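Local coordinates for protein cytochrome P450 268A2 Cyp268A2 (PDB 6BLD) that belongs to the cytochrome P450 family, folding around a protoporphyrin IX haem with iron and holding (3E,5E)-6,10-dimethylundeca-3,5,9-trien-2-one in a pocket beside it, at residues Pro193-Leu196 against Asn197-Pro201; Phe33-Arg37 against Ala38-Val42. All blocks are in the same frame, centred on the assembly; numbering follows the deposited sequence.

Contact 1 of 2, residues Pro193-Leu196 against Asn197-Pro201; sequences PRYL and NGREP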
loop_
_atom_site.group_PDB
_atom_site.type_symbol
_atom_site.label_atom_id
_atom_site.label_comp_id
_atom_site.label_asym_id
_atom_site.label_seq_id
_atom_site.Cartn_x
_atom_site.Cartn_y
_atom_site.Cartn_z
ATOM N N PRO A 193 2.501 -17.580 -7.142
ATOM C CA PRO A 193 2.068 -18.961 -7.412
ATOM C C PRO A 193 1.555 -19.677 -6.178
ATOM O O PRO A 193 0.690 -20.553 -6.296
ATOM C CB PRO A 193 3.339 -19.626 -7.964
ATOM C CG PRO A 193 4.211 -18.492 -8.412
ATOM C CD PRO A 193 3.921 -17.369 -7.467
ATOM N N ARG A 194 2.064 -19.331 -4.993
ATOM C CA ARG A 194 1.553 -19.919 -3.762
ATOM C C ARG A 194 0.127 -19.479 -3.463
ATOM O O ARG A 194 -0.578 -20.169 -2.720
ATOM C CB ARG A 194 2.464 -19.564 -2.586
ATOM C CG ARG A 194 3.291 -20.728 -2.067
ATOM C CD ARG A 194 4.244 -20.281 -0.968
ATOM N NE ARG A 194 5.454 -21.096 -0.925
ATOM C CZ ARG A 194 6.484 -20.952 -1.755
ATOM N NH1 ARG A 194 6.454 -20.019 -2.697
ATOM N NH2 ARG A 194 7.545 -21.739 -1.643
ATOM N N TYR A 195 -0.312 -18.348 -4.018
ATOM C CA TYR A 195 -1.689 -17.911 -3.836
ATOM C C TYR A 195 -2.605 -18.403 -4.950
ATOM O O TYR A 195 -3.720 -18.858 -4.676
ATOM C CB TYR A 195 -1.765 -16.384 -3.753
ATOM C CG TYR A 195 -3.123 -15.906 -3.301
ATOM C CD1 TYR A 195 -3.450 -15.871 -1.953
ATOM C CD2 TYR A 195 -4.090 -15.520 -4.221
ATOM C CE1 TYR A 195 -4.692 -15.450 -1.531
ATOM C CE2 TYR A 195 -5.339 -15.099 -3.808
ATOM C CZ TYR A 195 -5.632 -15.065 -2.460
ATOM O OH TYR A 195 -6.870 -14.651 -2.030
ATOM N N LEU A 196 -2.157 -18.311 -6.205
ATOM C CA LEU A 196 -2.983 -18.769 -7.316
ATOM C C LEU A 196 -3.190 -20.278 -7.266
ATOM O O LEU A 196 -4.293 -20.766 -7.535
ATOM C CB LEU A 196 -2.349 -18.357 -8.644
ATOM C CG LEU A 196 -2.186 -16.855 -8.884
ATOM C CD1 LEU A 196 -1.607 -16.596 -10.267
ATOM C CD2 LEU A 196 -3.518 -16.138 -8.717
ATOM N N ASN A 197 -2.141 -21.026 -6.913
ATOM C CA ASN A 197 -2.192 -22.486 -6.825
ATOM C C ASN A 197 -2.671 -23.101 -8.141
ATOM O O ASN A 197 -3.560 -23.954 -8.170
ATOM C CB ASN A 197 -3.067 -22.936 -5.651
ATOM C CG ASN A 197 -2.442 -22.617 -4.307
ATOM O OD1 ASN A 197 -1.264 -22.893 -4.074
ATOM N ND2 ASN A 197 -3.227 -22.024 -3.414
ATOM N N GLY A 198 -2.068 -22.652 -9.240
ATOM C CA GLY A 198 -2.388 -23.149 -10.556
ATOM C C GLY A 198 -3.490 -22.401 -11.276
ATOM O O GLY A 198 -3.617 -22.542 -12.497
ATOM N N ARG A 199 -4.285 -21.611 -10.561
ATOM C CA ARG A 199 -5.367 -20.871 -11.194
ATOM C C ARG A 199 -4.820 -19.711 -12.017
ATOM O O ARG A 199 -3.817 -19.084 -11.667
ATOM C CB ARG A 199 -6.342 -20.343 -10.141
ATOM C CG ARG A 199 -6.969 -21.417 -9.266
ATOM C CD ARG A 199 -7.724 -20.799 -8.097
ATOM N NE ARG A 199 -6.829 -20.118 -7.166
ATOM C CZ ARG A 199 -7.238 -19.353 -6.159
ATOM N NH1 ARG A 199 -8.533 -19.165 -5.950
ATOM N NH2 ARG A 199 -6.351 -18.773 -5.362
ATOM N N GLU A 200 -5.494 -19.429 -13.122
ATOM C CA GLU A 200 -5.122 -18.288 -13.946
ATOM C C GLU A 200 -5.448 -17.001 -13.195
ATOM O O GLU A 200 -6.546 -16.876 -12.640
ATOM C CB GLU A 200 -5.857 -18.340 -15.285
ATOM C CG GLU A 200 -5.303 -17.404 -16.345
ATOM C CD GLU A 200 -5.897 -16.015 -16.258
ATOM O OE1 GLU A 200 -7.142 -15.907 -16.212
ATOM O OE2 GLU A 200 -5.122 -15.035 -16.235
ATOM N N PRO A 201 -4.529 -16.031 -13.148
ATOM C CA PRO A 201 -4.726 -14.875 -12.254
ATOM C C PRO A 201 -5.930 -14.011 -12.592
ATOM O O PRO A 201 -6.570 -13.487 -11.671
ATOM C CB PRO A 201 -3.413 -14.091 -12.403
ATOM C CG PRO A 201 -2.819 -14.565 -13.694
ATOM C CD PRO A 201 -3.211 -16.004 -13.803
HETATM O O HOH W 1 0.020 -20.771 -9.724
#
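R199 turns back on Y195 and L196 in a local surface contact, where the short helix 193-196 ends and a tight turn leads into the long helix 201-225. The turn is a type I' beta turn from L196 to R199, closed by the backbone hydrogen bond from R199 N to L196 O (3.1 Å). N197, with positive phi, leaves the helix while its N still bonds to P193 O. G198 follows at phi 90°, where a side chain would press on the preceding carbonyl oxygen, so glycine suits the place. A water accepts from G198 N and donates weakly to P193 O.

The side chain of R199 supplies the rest. Its chain bends at chi3 (-66°), which folds the guanidinium back toward the helix end. R199 NE donates a hydrogen bond to L196 O at 2.6 Å, with a nearly straight N-H...O angle of 168°, and R199 NH2 donates another to Y195 O at 2.7 Å. Both oxygens lie at the guanidinium edge, close to its plane. NE and the backbone N of R199 approach L196 O from opposite faces of its carbonyl plane.

On the apolar side, L196 CD1 lies 3.8 Å from P201 CB. Proline fits the first turn of a helix, where its missing N-H costs no bond, and E200 is the N-cap, its OE2 accepting from L202 N. P201 also packs on W190 and L52.

Helix-end carbonyls carry partial negative charge, so a cationic group set against two of them is probably favourable electrostatically, and its two hydrogen bonds, from NE and NH2, hold the guanidinium's rotation.

Contact 2 of 2, residues Phe33-Arg37 against Ala38-Val42; sequences FSELR and AERPV
L36 lays its CD2 methyl against the guanidinium of R40, 3.7 Å from R40 NH1, approaching obliquely. With CG beside the backbone N (chi1 -69°), the L36 side chain also packs on L16 and D12; a leucine suits this buried side of the helix. R40 bends at chi3, and E35 runs alongside it, pointing the same way. E35 OE1 forms a salt bridge with R40 NH1 at 3.5 Å, reaching the edge of the guanidinium near its plane, while the carboxylate stands almost perpendicular, at 89°. The stronger partner of R40 is D12, whose OD1 forms a salt bridge with NE, so R40, just past the helix, ties its end to D12 near the start of the chain.

All this happens at the C-terminal end of helix 26-39, just before strand 42-45, an outer strand of the mixed five-stranded sheet. E39 N still donates to E35 O at 2.8 Å, and A38 N to S34 O at 3.0 Å. P41, which has no N-H to offer, suits the departure from the helix toward the strand. Over one face of the R37 guanidinium lie F33 O and S34 CA, while its NH2 forms a salt bridge with E30.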
loop_
_atom_site.group_PDB
_atom_site.type_symbol
_atom_site.label_atom_id
_atom_site.label_comp_id
_atom_site.label_asym_id
_atom_site.label_seq_id
_atom_site.Cartn_x
_atom_site.Cartn_y
_atom_site.Cartn_z
ATOM N N PHE A 33 18.660 -1.086 -7.902
ATOM C CA PHE A 33 18.248 0.282 -7.606
ATOM C C PHE A 33 19.437 1.157 -7.230
ATOM O O PHE A 33 19.436 2.361 -7.513
ATOM C CB PHE A 33 17.217 0.286 -6.475
ATOM C CG PHE A 33 15.889 -0.302 -6.860
ATOM C CD1 PHE A 33 15.290 0.031 -8.063
ATOM C CD2 PHE A 33 15.237 -1.184 -6.013
ATOM C CE1 PHE A 33 14.067 -0.508 -8.417
ATOM C CE2 PHE A 33 14.013 -1.727 -6.362
ATOM C CZ PHE A 33 13.429 -1.387 -7.566
ATOM N N SER A 34 20.457 0.575 -6.596
ATOM C CA SER A 34 21.610 1.360 -6.162
ATOM C C SER A 34 22.404 1.882 -7.354
ATOM O O SER A 34 22.776 3.061 -7.394
ATOM C CB SER A 34 22.501 0.522 -5.247
ATOM O OG SER A 34 23.608 1.277 -4.785
ATOM N N GLU A 35 22.676 1.015 -8.335
ATOM C CA GLU A 35 23.440 1.443 -9.504
ATOM C C GLU A 35 22.678 2.488 -10.306
ATOM O O GLU A 35 23.270 3.453 -10.804
ATOM C CB GLU A 35 23.786 0.244 -10.387
ATOM C CG GLU A 35 24.397 0.639 -11.728
ATOM C CD GLU A 35 24.865 -0.552 -12.542
ATOM O OE1 GLU A 35 25.018 -0.408 -13.775
ATOM O OE2 GLU A 35 25.083 -1.629 -11.952
ATOM N N LEU A 36 21.363 2.311 -10.447
ATOM C CA LEU A 36 20.555 3.304 -11.147
ATOM C C LEU A 36 20.574 4.638 -10.411
ATOM O O LEU A 36 20.835 5.684 -11.012
ATOM C CB LEU A 36 19.125 2.792 -11.311
ATOM C CG LEU A 36 18.946 1.620 -12.277
ATOM C CD1 LEU A 36 17.500 1.158 -12.291
ATOM C CD2 LEU A 36 19.406 1.999 -13.676
ATOM N N ARG A 37 20.311 4.615 -9.099
ATOM C CA ARG A 37 20.352 5.844 -8.314
ATOM C C ARG A 37 21.681 6.571 -8.474
ATOM O O ARG A 37 21.721 7.805 -8.456
ATOM C CB ARG A 37 20.107 5.540 -6.834
ATOM C CG ARG A 37 18.644 5.351 -6.458
ATOM C CD ARG A 37 18.435 5.429 -4.950
ATOM N NE ARG A 37 19.474 4.714 -4.214
ATOM C CZ ARG A 37 19.384 3.442 -3.831
ATOM N NH1 ARG A 37 18.298 2.736 -4.112
ATOM N NH2 ARG A 37 20.383 2.876 -3.168
ATOM N N ALA A 38 22.773 5.829 -8.646
ATOM C CA ALA A 38 24.087 6.455 -8.716
ATOM C C ALA A 38 24.408 6.937 -10.128
ATOM O O ALA A 38 24.890 8.061 -10.312
ATOM C CB ALA A 38 25.159 5.483 -8.220
ATOM N N GLU A 39 24.148 6.107 -11.138
ATOM C CA GLU A 39 24.586 6.395 -12.500
ATOM C C GLU A 39 23.482 6.957 -13.389
ATOM O O GLU A 39 23.688 7.972 -14.063
ATOM C CB GLU A 39 25.173 5.130 -13.142
ATOM C CG GLU A 39 26.107 4.322 -12.240
ATOM C CD GLU A 39 27.379 5.063 -11.855
ATOM O OE1 GLU A 39 27.655 6.142 -12.423
ATOM O OE2 GLU A 39 28.109 4.557 -10.976
ATOM N N ARG A 40 22.317 6.311 -13.426
ATOM C CA ARG A 40 21.218 6.706 -14.311
ATOM C C ARG A 40 19.927 6.743 -13.504
ATOM O O ARG A 40 19.096 5.828 -13.594
ATOM C CB ARG A 40 21.107 5.755 -15.505
ATOM C CG ARG A 40 22.429 5.522 -16.227
ATOM C CD ARG A 40 22.325 4.431 -17.285
ATOM N NE ARG A 40 21.994 3.125 -16.721
ATOM C CZ ARG A 40 22.846 2.353 -16.052
ATOM N NH1 ARG A 40 22.447 1.179 -15.584
ATOM N NH2 ARG A 40 24.094 2.752 -15.851
ATOM N N PRO A 41 19.725 7.794 -12.704
ATOM C CA PRO A 41 18.565 7.817 -11.794
ATOM C C PRO A 41 17.223 7.817 -12.501
ATOM O O PRO A 41 16.225 7.405 -11.896
ATOM C CB PRO A 41 18.774 9.112 -10.994
ATOM C CG PRO A 41 19.653 9.957 -11.858
ATOM C CD PRO A 41 20.556 9.003 -12.576
ATOM N N VAL A 42 17.160 8.269 -13.749
ATOM C CA VAL A 42 15.941 8.242 -14.551
ATOM C C VAL A 42 16.284 7.483 -15.826
ATOM O O VAL A 42 16.959 8.016 -16.715
ATOM C CB VAL A 42 15.412 9.648 -14.857
ATOM C CG1 VAL A 42 14.185 9.570 -15.755
ATOM C CG2 VAL A 42 15.086 10.385 -13.562
#

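Overall arrangement
Contact 2 comes first along the chain, at the end of helix 26-39, and contact 1 follows more than 150 residues later, between helix 193-196 and helix 201-225. Their centres lie about 34 Å apart and their nearest atoms about 19 Å, so they do not touch. Both sit well out from the middle of the single chain, contact 1 at about 21 Å and contact 2 at about 24 Å from its centre. Contact 2 leads into the mixed sheet through strand 42-45, whereas contact 1 joins two helices, with the side chain of P201 about 9 Å from the bound (3E,5E)-6,10-dimethylundeca-3,5,9-trien-2-one. They are thus separate helix-end turns in different parts of the P450 fold.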